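Local coordinates for FAD:protein FMN transferase (Vibrio cholerae, PDB 6NXI), which probably transfers the FMN moiety of FAD, with magnesium, onto a threonine hydroxyl of a target flavoprotein, releasing AMP, at residues R86-L95 and T267-M278; D96-W106 and E122-I132. All blocks are in the same frame, centred on the assembly; numbering follows the deposited sequence. Where two conformers were deposited one is given.

Contact 1 (R86-L95 and T267-M278); sequences RLNGLTEGAL and TADGLATGLMVM. With MG (magnesium ion), chain C; MG (magnesium ion), chain D; FAD (flavin-adenine dinucleotide), chain B; EDO (1,2-ethanediol), chain E.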
# COMPACT_ATOMS: atom_id res chain seq x y z
N ARG A 86 8.25 9.55 -6.49
CA ARG A 86 8.89 10.26 -5.37
C ARG A 86 9.38 9.23 -4.35
O ARG A 86 10.52 9.39 -3.83
CB ARG A 86 7.92 11.22 -4.70
CG ARG A 86 8.59 12.09 -3.66
CD ARG A 86 7.60 12.94 -2.92
NE ARG A 86 6.72 12.25 -1.98
CZ ARG A 86 7.00 12.06 -0.70
NH1 ARG A 86 8.15 12.49 -0.22
NH2 ARG A 86 6.15 11.44 0.09
N LEU A 87 8.56 8.22 -4.06
CA LEU A 87 8.92 7.26 -3.01
C LEU A 87 9.98 6.30 -3.54
O LEU A 87 10.78 5.78 -2.75
CB LEU A 87 7.67 6.51 -2.54
CG LEU A 87 6.65 7.36 -1.79
CD1 LEU A 87 5.45 6.52 -1.39
CD2 LEU A 87 7.25 8.03 -0.58
N ASN A 88 10.02 6.09 -4.84
CA ASN A 88 11.15 5.36 -5.45
C ASN A 88 12.46 6.09 -5.08
O ASN A 88 13.40 5.42 -4.64
CB ASN A 88 11.01 5.18 -6.96
CG ASN A 88 12.25 4.57 -7.56
OD1 ASN A 88 13.19 5.29 -7.99
ND2 ASN A 88 12.25 3.24 -7.66
N GLY A 89 12.56 7.41 -5.27
CA GLY A 89 13.79 8.14 -4.91
C GLY A 89 14.09 8.01 -3.42
O GLY A 89 15.22 7.71 -3.06
N LEU A 90 13.06 8.18 -2.57
CA LEU A 90 13.27 8.24 -1.12
C LEU A 90 13.74 6.88 -0.64
O LEU A 90 14.57 6.86 0.24
CB LEU A 90 11.99 8.71 -0.43
CG LEU A 90 12.14 8.96 1.07
CD1 LEU A 90 13.11 10.10 1.36
CD2 LEU A 90 10.78 9.24 1.67
N THR A 91 13.27 5.78 -1.25
CA THR A 91 13.63 4.42 -0.83
C THR A 91 14.81 3.88 -1.62
O THR A 91 15.01 2.66 -1.58
CB THR A 91 12.38 3.51 -0.86
OG1 THR A 91 11.93 3.39 -2.21
CG2 THR A 91 11.30 4.01 0.06
N GLU A 92 15.60 4.73 -2.29
CA GLU A 92 16.84 4.30 -2.98
C GLU A 92 16.49 3.20 -4.00
O GLU A 92 17.29 2.26 -4.15
CB GLU A 92 17.89 3.84 -1.94
CG GLU A 92 18.30 4.92 -0.91
CD GLU A 92 19.15 4.47 0.30
OE1 GLU A 92 19.53 3.26 0.39
OE2 GLU A 92 19.40 5.32 1.20
N GLY A 93 15.32 3.27 -4.67
CA GLY A 93 14.94 2.32 -5.75
C GLY A 93 14.14 1.11 -5.27
O GLY A 93 13.73 0.29 -6.14
N ALA A 94 13.98 0.95 -3.97
CA ALA A 94 13.32 -0.24 -3.38
C ALA A 94 11.84 -0.31 -3.81
O ALA A 94 11.37 -1.39 -4.15
CB ALA A 94 13.46 -0.20 -1.87
N LEU A 95 11.10 0.78 -3.69
CA LEU A 95 9.71 0.82 -4.18
C LEU A 95 9.75 1.15 -5.66
O LEU A 95 10.17 2.26 -6.02
CB LEU A 95 8.88 1.85 -3.44
CG LEU A 95 7.39 1.67 -3.68
CD1 LEU A 95 6.86 0.51 -2.83
CD2 LEU A 95 6.58 2.94 -3.39
N THR A 267 0.70 7.54 0.96
CA THR A 267 2.12 7.69 1.31
C THR A 267 2.53 6.60 2.30
O THR A 267 3.60 5.97 2.09
CB THR A 267 2.39 9.10 1.82
OG1 THR A 267 2.05 9.98 0.74
CG2 THR A 267 3.85 9.23 2.21
N ALA A 268 1.72 6.34 3.32
CA ALA A 268 2.06 5.30 4.31
C ALA A 268 2.16 3.95 3.61
O ALA A 268 3.10 3.19 3.92
CB ALA A 268 1.08 5.20 5.42
N ASP A 269 1.28 3.69 2.65
CA ASP A 269 1.21 2.39 1.91
C ASP A 269 2.50 2.17 1.14
O ASP A 269 3.11 1.07 1.26
CB ASP A 269 -0.05 2.39 1.04
CG ASP A 269 -0.51 1.03 0.54
OD1 ASP A 269 0.09 0.01 0.98
OD2 ASP A 269 -1.40 1.02 -0.34
N GLY A 270 2.90 3.13 0.31
CA GLY A 270 4.15 3.06 -0.46
C GLY A 270 5.34 2.90 0.45
O GLY A 270 6.23 2.06 0.16
N LEU A 271 5.38 3.66 1.54
CA LEU A 271 6.54 3.64 2.47
C LEU A 271 6.69 2.29 3.14
O LEU A 271 7.84 1.78 3.21
CB LEU A 271 6.39 4.75 3.51
CG LEU A 271 6.82 6.11 2.98
CD1 LEU A 271 6.46 7.16 4.00
CD2 LEU A 271 8.30 6.18 2.66
N ALA A 272 5.58 1.69 3.57
CA ALA A 272 5.69 0.44 4.33
C ALA A 272 6.35 -0.61 3.42
O ALA A 272 7.24 -1.34 3.89
CB ALA A 272 4.32 0.03 4.81
N THR A 273 5.92 -0.70 2.15
CA THR A 273 6.48 -1.74 1.25
C THR A 273 7.95 -1.36 0.95
O THR A 273 8.84 -2.24 0.94
CB THR A 273 5.63 -1.86 -0.02
OG1 THR A 273 4.23 -2.06 0.30
CG2 THR A 273 6.16 -3.01 -0.86
N GLY A 274 8.21 -0.09 0.62
CA GLY A 274 9.54 0.36 0.26
C GLY A 274 10.54 0.13 1.36
O GLY A 274 11.62 -0.45 1.09
N LEU A 275 10.20 0.51 2.59
CA LEU A 275 11.12 0.33 3.72
C LEU A 275 11.33 -1.19 3.97
O LEU A 275 12.48 -1.61 4.27
CB LEU A 275 10.62 1.08 4.94
CG LEU A 275 10.48 2.59 4.79
CD1 LEU A 275 9.97 3.19 6.09
CD2 LEU A 275 11.80 3.26 4.42
N MET A 276 10.30 -2.01 3.81
CA MET A 276 10.45 -3.49 3.96
C MET A 276 11.53 -4.03 2.99
O MET A 276 12.39 -4.82 3.41
CB MET A 276 9.12 -4.19 3.74
CG MET A 276 9.22 -5.68 3.90
SD MET A 276 7.65 -6.26 4.65
CE MET A 276 8.06 -8.00 4.63
N VAL A 277 11.50 -3.60 1.74
CA VAL A 277 12.45 -4.05 0.69
C VAL A 277 13.85 -3.53 1.04
O VAL A 277 14.86 -4.25 0.79
CB VAL A 277 12.00 -3.63 -0.72
CG1 VAL A 277 13.07 -3.90 -1.75
CG2 VAL A 277 10.67 -4.26 -1.13
N MET A 278 13.95 -2.33 1.63
CA MET A 278 15.28 -1.74 2.00
C MET A 278 15.95 -2.56 3.09
O MET A 278 17.21 -2.66 3.08
CB MET A 278 15.14 -0.29 2.48
CG MET A 278 14.72 0.65 1.40
SD MET A 278 14.74 2.37 2.03
CE MET A 278 16.44 2.81 1.72
MG MG C . 2.36 -0.68 -0.02
MG MG D . -0.54 -2.05 0.98
PA FAD B . 1.84 -4.11 -0.27
O1A FAD B . 2.80 -4.75 0.67
O2A FAD B . 1.26 -2.79 0.05
O5B FAD B . 2.49 -4.02 -1.73
C5B FAD B . 2.78 -5.31 -2.35
C4B FAD B . 2.28 -5.35 -3.77
O4B FAD B . 2.90 -4.35 -4.60
C3B FAD B . 2.58 -6.70 -4.44
O3B FAD B . 1.47 -7.58 -4.27
C2B FAD B . 2.84 -6.31 -5.90
O2B FAD B . 1.64 -6.17 -6.61
C1B FAD B . 3.51 -4.95 -5.74
N9A FAD B . 4.94 -4.95 -5.52
C8A FAD B . 5.77 -6.02 -5.13
N7A FAD B . 6.99 -5.62 -4.90
C5A FAD B . 7.03 -4.27 -5.19
C6A FAD B . 8.06 -3.32 -5.16
N6A FAD B . 9.31 -3.58 -4.74
N1A FAD B . 7.72 -2.05 -5.46
C2A FAD B . 6.46 -1.79 -5.86
N3A FAD B . 5.40 -2.61 -5.92
C4A FAD B . 5.76 -3.85 -5.57
N1 FAD B . -6.36 -8.36 -6.45
C2 FAD B . -7.16 -9.28 -7.09
O2 FAD B . -7.03 -10.50 -6.86
N3 FAD B . -8.14 -8.90 -7.96
C4 FAD B . -8.36 -7.58 -8.27
O4 FAD B . -9.23 -7.27 -9.08
C4X FAD B . -7.53 -6.60 -7.64
N5 FAD B . -7.72 -5.33 -7.93
C5X FAD B . -6.91 -4.40 -7.32
C6 FAD B . -7.07 -3.03 -7.64
C7 FAD B . -6.30 -2.04 -7.07
C7M FAD B . -6.54 -0.59 -7.45
C8 FAD B . -5.32 -2.41 -6.12
C8M FAD B . -4.43 -1.37 -5.48
C9 FAD B . -5.14 -3.76 -5.81
C9A FAD B . -5.92 -4.77 -6.38
N10 FAD B . -5.75 -6.13 -6.10
C10 FAD B . -6.55 -7.09 -6.72
C1' FAD B . -4.78 -6.56 -5.07
C2' FAD B . -3.36 -6.55 -5.52
O2' FAD B . -3.16 -7.49 -6.57
C3' FAD B . -2.46 -6.93 -4.33
O3' FAD B . -2.71 -8.24 -3.86
C4' FAD B . -2.64 -6.05 -3.10
O4' FAD B . -2.81 -4.70 -3.52
C5' FAD B . -1.50 -6.22 -2.12
O5' FAD B . -1.64 -5.21 -1.09
P FAD B . -0.77 -5.32 0.22
O1P FAD B . -0.78 -6.67 0.76
O2P FAD B . -1.23 -4.10 1.00
O3P FAD B . 0.65 -5.12 -0.45
C1 EDO E . 8.86 11.79 3.86
O1 EDO E . 9.22 12.54 2.72
C2 EDO E . 7.86 10.73 3.63
O2 EDO E . 6.83 11.16 2.77
O HOH W 1 -1.58 -1.45 -1.06
O HOH W 2 1.17 -1.79 2.90
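Met-278 reaches over the turn of residues 91-94. Its CB already points toward that turn, and CG, set anti to the carbonyl carbon (chi1 -68°), carries the chain on from the helix 265-278. CG lies 3.6 Å from CB of Ala-94, SD passes CA of Thr-91, and the bend at chi3 lays CE across the Glu-92 side chain, 3.4 Å from OE1. An unbranched, flexible thioether suits such a curved surface; the other carboxylate oxygen of Glu-92 pairs with Arg-282.

No hydrogen bond joins the two segments, and the fit depends on small residues. Gly-270 lets CD1 of Leu-87 come within 3.8 Å of its CA, while Gly-274 gives Thr-91 and Leu-95 the space that a CB would take. CD1 of Leu-95 meets O of Gly-270 at 3.4 Å. The other methyl of Leu-87, CD2, abuts CD2 of Leu-271, the two leucines crossing at about a right angle.

Thr-91 turns its methyl to the helix and its hydroxyl back onto its own chain: OG1 donates to O of Leu-87 (2.7 Å) and accepts from N of Leu-95, tying the turn to the helix end. That end is a Schellman motif with Glu-92 at C-prime, followed by Gly-93 at positive phi.

Beyond the packing lies the ligand. O of Ala-94 accepts from FAD N6A at 3.1 Å, while Asp-269 OD1 bridges both magnesium ions and Thr-273 OG1 binds one and is hydrogen-bonded to Ser-225; Thr-155 and Glu-184 contribute to these sites. The arrangement belongs to the FAD pocket and two-magnesium site of an ApbE flavin transferase.

Contact 2 (D96-W106 and E122-I132); sequences DVTVGPLVNLW and ELNARRAITGI. With FAD (flavin-adenine dinucleotide), chain B.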
# COMPACT_ATOMS: atom_id res chain seq x y z
N ASP A 96 9.38 0.20 -6.50
CA ASP A 96 9.48 0.39 -7.96
C ASP A 96 8.23 -0.19 -8.59
O ASP A 96 8.17 -1.36 -8.80
CB ASP A 96 10.78 -0.19 -8.52
CG ASP A 96 11.00 0.20 -9.99
OD1 ASP A 96 10.00 0.55 -10.66
OD2 ASP A 96 12.18 0.16 -10.44
N VAL A 97 7.25 0.64 -8.91
CA VAL A 97 5.96 0.18 -9.49
C VAL A 97 6.16 -0.40 -10.90
O VAL A 97 5.20 -0.98 -11.41
CB VAL A 97 4.93 1.31 -9.45
CG1 VAL A 97 4.57 1.62 -8.00
CG2 VAL A 97 5.39 2.55 -10.23
N THR A 98 7.36 -0.32 -11.51
CA THR A 98 7.57 -0.98 -12.83
C THR A 98 7.98 -2.44 -12.63
O THR A 98 8.28 -3.10 -13.62
CB THR A 98 8.60 -0.28 -13.71
OG1 THR A 98 9.89 -0.49 -13.15
CG2 THR A 98 8.28 1.19 -13.82
N VAL A 99 7.87 -3.01 -11.41
CA VAL A 99 8.19 -4.45 -11.21
C VAL A 99 7.00 -5.33 -11.63
O VAL A 99 7.04 -6.58 -11.41
CB VAL A 99 8.62 -4.81 -9.77
CG1 VAL A 99 9.97 -4.22 -9.41
CG2 VAL A 99 7.55 -4.51 -8.74
N GLY A 100 5.96 -4.77 -12.23
CA GLY A 100 4.83 -5.54 -12.77
C GLY A 100 5.22 -6.88 -13.39
O GLY A 100 4.64 -7.91 -13.03
N PRO A 101 6.10 -6.92 -14.40
CA PRO A 101 6.46 -8.18 -15.06
C PRO A 101 6.96 -9.23 -14.08
O PRO A 101 6.70 -10.41 -14.35
CB PRO A 101 7.52 -7.74 -16.11
CG PRO A 101 7.19 -6.27 -16.36
CD PRO A 101 6.82 -5.78 -14.97
N LEU A 102 7.66 -8.82 -13.01
CA LEU A 102 8.23 -9.76 -12.00
C LEU A 102 7.15 -10.20 -11.03
O LEU A 102 7.05 -11.39 -10.73
CB LEU A 102 9.38 -9.05 -11.29
CG LEU A 102 10.55 -8.64 -12.20
CD1 LEU A 102 11.39 -7.59 -11.56
CD2 LEU A 102 11.41 -9.84 -12.52
N VAL A 103 6.30 -9.28 -10.60
CA VAL A 103 5.14 -9.67 -9.74
C VAL A 103 4.32 -10.73 -10.48
O VAL A 103 3.90 -11.74 -9.91
CB VAL A 103 4.30 -8.43 -9.43
CG1 VAL A 103 2.98 -8.78 -8.78
CG2 VAL A 103 5.09 -7.42 -8.60
N ASN A 104 4.09 -10.51 -11.77
CA ASN A 104 3.28 -11.40 -12.60
C ASN A 104 4.02 -12.73 -12.76
O ASN A 104 3.39 -13.77 -12.56
CB ASN A 104 2.95 -10.77 -13.94
CG ASN A 104 2.06 -9.54 -13.82
OD1 ASN A 104 1.59 -9.21 -12.74
ND2 ASN A 104 1.93 -8.81 -14.92
N LEU A 105 5.33 -12.69 -13.04
CA LEU A 105 6.14 -13.94 -13.19
C LEU A 105 5.99 -14.84 -11.96
O LEU A 105 5.88 -16.07 -12.11
CB LEU A 105 7.59 -13.55 -13.45
CG LEU A 105 8.55 -14.73 -13.64
CD1 LEU A 105 8.30 -15.45 -14.96
CD2 LEU A 105 9.98 -14.27 -13.55
N TRP A 106 6.10 -14.25 -10.78
CA TRP A 106 6.14 -15.03 -9.53
C TRP A 106 4.76 -15.51 -9.08
O TRP A 106 4.69 -16.20 -8.08
CB TRP A 106 6.90 -14.24 -8.46
CG TRP A 106 8.36 -14.21 -8.74
CD1 TRP A 106 9.12 -13.15 -9.15
CD2 TRP A 106 9.27 -15.33 -8.70
NE1 TRP A 106 10.41 -13.53 -9.35
CE2 TRP A 106 10.54 -14.84 -9.05
CE3 TRP A 106 9.13 -16.65 -8.28
CZ2 TRP A 106 11.67 -15.66 -9.08
CZ3 TRP A 106 10.25 -17.46 -8.29
CH2 TRP A 106 11.48 -16.95 -8.70
N GLU A 122 14.12 -16.88 -18.04
CA GLU A 122 12.80 -16.19 -18.01
C GLU A 122 12.89 -15.02 -17.04
O GLU A 122 12.30 -13.93 -17.32
CB GLU A 122 11.68 -17.14 -17.59
CG GLU A 122 10.30 -16.50 -17.74
CD GLU A 122 9.06 -17.38 -17.61
OE1 GLU A 122 9.06 -18.27 -16.76
OE2 GLU A 122 8.06 -17.12 -18.34
N LEU A 123 13.54 -15.25 -15.89
CA LEU A 123 13.64 -14.17 -14.87
C LEU A 123 14.39 -12.99 -15.52
O LEU A 123 13.94 -11.84 -15.42
CB LEU A 123 14.38 -14.70 -13.64
CG LEU A 123 14.70 -13.68 -12.57
CD1 LEU A 123 13.41 -13.03 -12.07
CD2 LEU A 123 15.44 -14.31 -11.41
N ASN A 124 15.53 -13.27 -16.14
CA ASN A 124 16.41 -12.22 -16.72
C ASN A 124 15.64 -11.46 -17.79
O ASN A 124 15.80 -10.23 -17.86
CB ASN A 124 17.76 -12.76 -17.21
CG ASN A 124 18.69 -13.04 -16.05
OD1 ASN A 124 18.47 -12.57 -14.94
ND2 ASN A 124 19.68 -13.89 -16.28
N ALA A 125 14.83 -12.13 -18.61
CA ALA A 125 13.99 -11.48 -19.64
C ALA A 125 13.00 -10.51 -18.98
O ALA A 125 12.74 -9.42 -19.51
CB ALA A 125 13.28 -12.50 -20.46
N ARG A 126 12.44 -10.88 -17.83
CA ARG A 126 11.45 -9.99 -17.18
C ARG A 126 12.15 -8.83 -16.49
O ARG A 126 11.59 -7.73 -16.50
CB ARG A 126 10.63 -10.78 -16.15
CG ARG A 126 9.77 -11.86 -16.78
CD ARG A 126 8.41 -11.41 -17.21
NE ARG A 126 7.69 -12.58 -17.74
CZ ARG A 126 6.46 -12.97 -17.37
NH1 ARG A 126 5.76 -12.30 -16.46
NH2 ARG A 126 5.91 -14.00 -17.97
N ARG A 127 13.30 -9.07 -15.86
CA ARG A 127 14.12 -8.00 -15.26
C ARG A 127 14.52 -6.98 -16.31
O ARG A 127 14.52 -5.79 -15.99
CB ARG A 127 15.37 -8.56 -14.58
CG ARG A 127 15.06 -9.36 -13.34
CD ARG A 127 16.27 -10.07 -12.83
NE ARG A 127 17.14 -9.19 -12.09
CZ ARG A 127 18.39 -9.50 -11.78
NH1 ARG A 127 18.93 -10.64 -12.20
NH2 ARG A 127 19.10 -8.67 -11.06
N ALA A 128 14.74 -7.41 -17.55
CA ALA A 128 15.21 -6.50 -18.62
C ALA A 128 14.12 -5.50 -18.98
O ALA A 128 14.47 -4.49 -19.61
CB ALA A 128 15.65 -7.28 -19.82
N ILE A 129 12.85 -5.79 -18.68
CA ILE A 129 11.71 -4.89 -19.03
C ILE A 129 11.15 -4.25 -17.75
O ILE A 129 10.00 -3.86 -17.79
CB ILE A 129 10.64 -5.64 -19.84
CG1 ILE A 129 10.08 -6.85 -19.08
CG2 ILE A 129 11.18 -6.03 -21.19
CD1 ILE A 129 8.80 -7.43 -19.65
N THR A 130 11.94 -4.13 -16.69
CA THR A 130 11.58 -3.41 -15.45
C THR A 130 12.60 -2.30 -15.20
O THR A 130 13.73 -2.35 -15.69
CB THR A 130 11.50 -4.37 -14.25
OG1 THR A 130 12.85 -4.72 -13.97
CG2 THR A 130 10.65 -5.57 -14.57
N GLY A 131 12.17 -1.25 -14.50
CA GLY A 131 13.06 -0.18 -14.04
C GLY A 131 12.36 1.14 -14.12
O GLY A 131 11.79 1.45 -15.19
N ILE A 132 12.34 1.84 -12.99
CA ILE A 132 11.66 3.15 -12.82
C ILE A 132 12.18 4.13 -13.88
O ILE A 132 11.42 5.04 -14.21
CB ILE A 132 11.87 3.66 -11.37
CG1 ILE A 132 10.85 4.73 -11.00
CG2 ILE A 132 13.29 4.13 -11.16
CD1 ILE A 132 9.46 4.22 -10.79
PA FAD B . 1.84 -4.11 -0.27
O1A FAD B . 2.80 -4.75 0.67
O2A FAD B . 1.26 -2.79 0.05
O5B FAD B . 2.49 -4.02 -1.73
C5B FAD B . 2.78 -5.31 -2.35
C4B FAD B . 2.28 -5.35 -3.77
O4B FAD B . 2.90 -4.35 -4.60
C3B FAD B . 2.58 -6.70 -4.44
O3B FAD B . 1.47 -7.58 -4.27
C2B FAD B . 2.84 -6.31 -5.90
O2B FAD B . 1.64 -6.17 -6.61
C1B FAD B . 3.51 -4.95 -5.74
N9A FAD B . 4.94 -4.95 -5.52
C8A FAD B . 5.77 -6.02 -5.13
N7A FAD B . 6.99 -5.62 -4.90
C5A FAD B . 7.03 -4.27 -5.19
C6A FAD B . 8.06 -3.32 -5.16
N6A FAD B . 9.31 -3.58 -4.74
N1A FAD B . 7.72 -2.05 -5.46
C2A FAD B . 6.46 -1.79 -5.86
N3A FAD B . 5.40 -2.61 -5.92
C4A FAD B . 5.76 -3.85 -5.57
N1 FAD B . -6.36 -8.36 -6.45
C2 FAD B . -7.16 -9.28 -7.09
O2 FAD B . -7.03 -10.50 -6.86
N3 FAD B . -8.14 -8.90 -7.96
C4 FAD B . -8.36 -7.58 -8.27
O4 FAD B . -9.23 -7.27 -9.08
C4X FAD B . -7.53 -6.60 -7.64
N5 FAD B . -7.72 -5.33 -7.93
C5X FAD B . -6.91 -4.40 -7.32
C6 FAD B . -7.07 -3.03 -7.64
C7 FAD B . -6.30 -2.04 -7.07
C7M FAD B . -6.54 -0.59 -7.45
C8 FAD B . -5.32 -2.41 -6.12
C8M FAD B . -4.43 -1.37 -5.48
C9 FAD B . -5.14 -3.76 -5.81
C9A FAD B . -5.92 -4.77 -6.38
N10 FAD B . -5.75 -6.13 -6.10
C10 FAD B . -6.55 -7.09 -6.72
C1' FAD B . -4.78 -6.56 -5.07
C2' FAD B . -3.36 -6.55 -5.52
O2' FAD B . -3.16 -7.49 -6.57
C3' FAD B . -2.46 -6.93 -4.33
O3' FAD B . -2.71 -8.24 -3.86
C4' FAD B . -2.64 -6.05 -3.10
O4' FAD B . -2.81 -4.70 -3.52
C5' FAD B . -1.50 -6.22 -2.12
O5' FAD B . -1.64 -5.21 -1.09
P FAD B . -0.77 -5.32 0.22
O1P FAD B . -0.78 -6.67 0.76
O2P FAD B . -1.23 -4.10 1.00
O3P FAD B . 0.65 -5.12 -0.45
O HOH W 3 7.85 -2.95 -16.28
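Leu-105 and Arg-126 belong to the close part of this contact, where helical segments 100-105 and 122-127 run nearly antiparallel (151°). Arg-126 is a knob among Pro-101, Leu-102, Asn-104 and Leu-105. Bent at chi2 (-89°), its chain brings NH1 to O of Pro-101 at 3.0 Å, in the carbonyl plane, and CD1 of Leu-105 lies over the centre of one guanidinium face. Beside it, CD2 of Leu-102 touches CD1 of Leu-123 at 3.8 Å, the side chains crossing at about a right angle, and CD1 of Leu-102 meets the methyl CG2 of Thr-130.

The partly exposed side is looser. The long arginine offers methylenes to the leucines and keeps its charge here, where Glu-111 pairs with it. The compact ring of Pro-101 faces CD1 of Ile-129, and a water lies by O of Thr-98 and O of Ile-129.

At the far end polar bonds take over. Thr-98 OG1 accepts from N of Gly-131 at 2.8 Å and donates to OD1 of Asp-96, which also takes N of Thr-98 in an Asx turn. OD2 of Asp-96 receives a weak bond from N of Ile-132. The backbone angles of Gly-131 suit glycine alone.

N of Asp-96 donates to FAD N1A (3.0 Å), and Val-99 and Val-103 line the adenosine. Residues of 96-103 thus form this part of the adenosine pocket, while 122-132 packs on the same segment through Thr-98, Pro-101, Leu-102 and Leu-105.

How the contacts relate
Segments 86-95 and 96-106 are consecutive in the chain, and the contact centres lie about 17 Å apart. Contact 1 is buried and nearer the middle (about 10 Å from the chain centre, against about 19 Å), on the helix that carries two of the metal ligands; contact 2 is partly buried. Their chemistry follows: glycines and aliphatic side chains without a cross-segment hydrogen bond in the first, hydrogen bonds and charged ends alongside leucines in the second. Helix 75-90 is shared: it carries 86-90, and its Asn-88 packs on Ile-132 and Asp-96. Both hold the same adenine, through a carbonyl in 86-95 and an amide in 96-106, while only contact 1 supplies magnesium ligands.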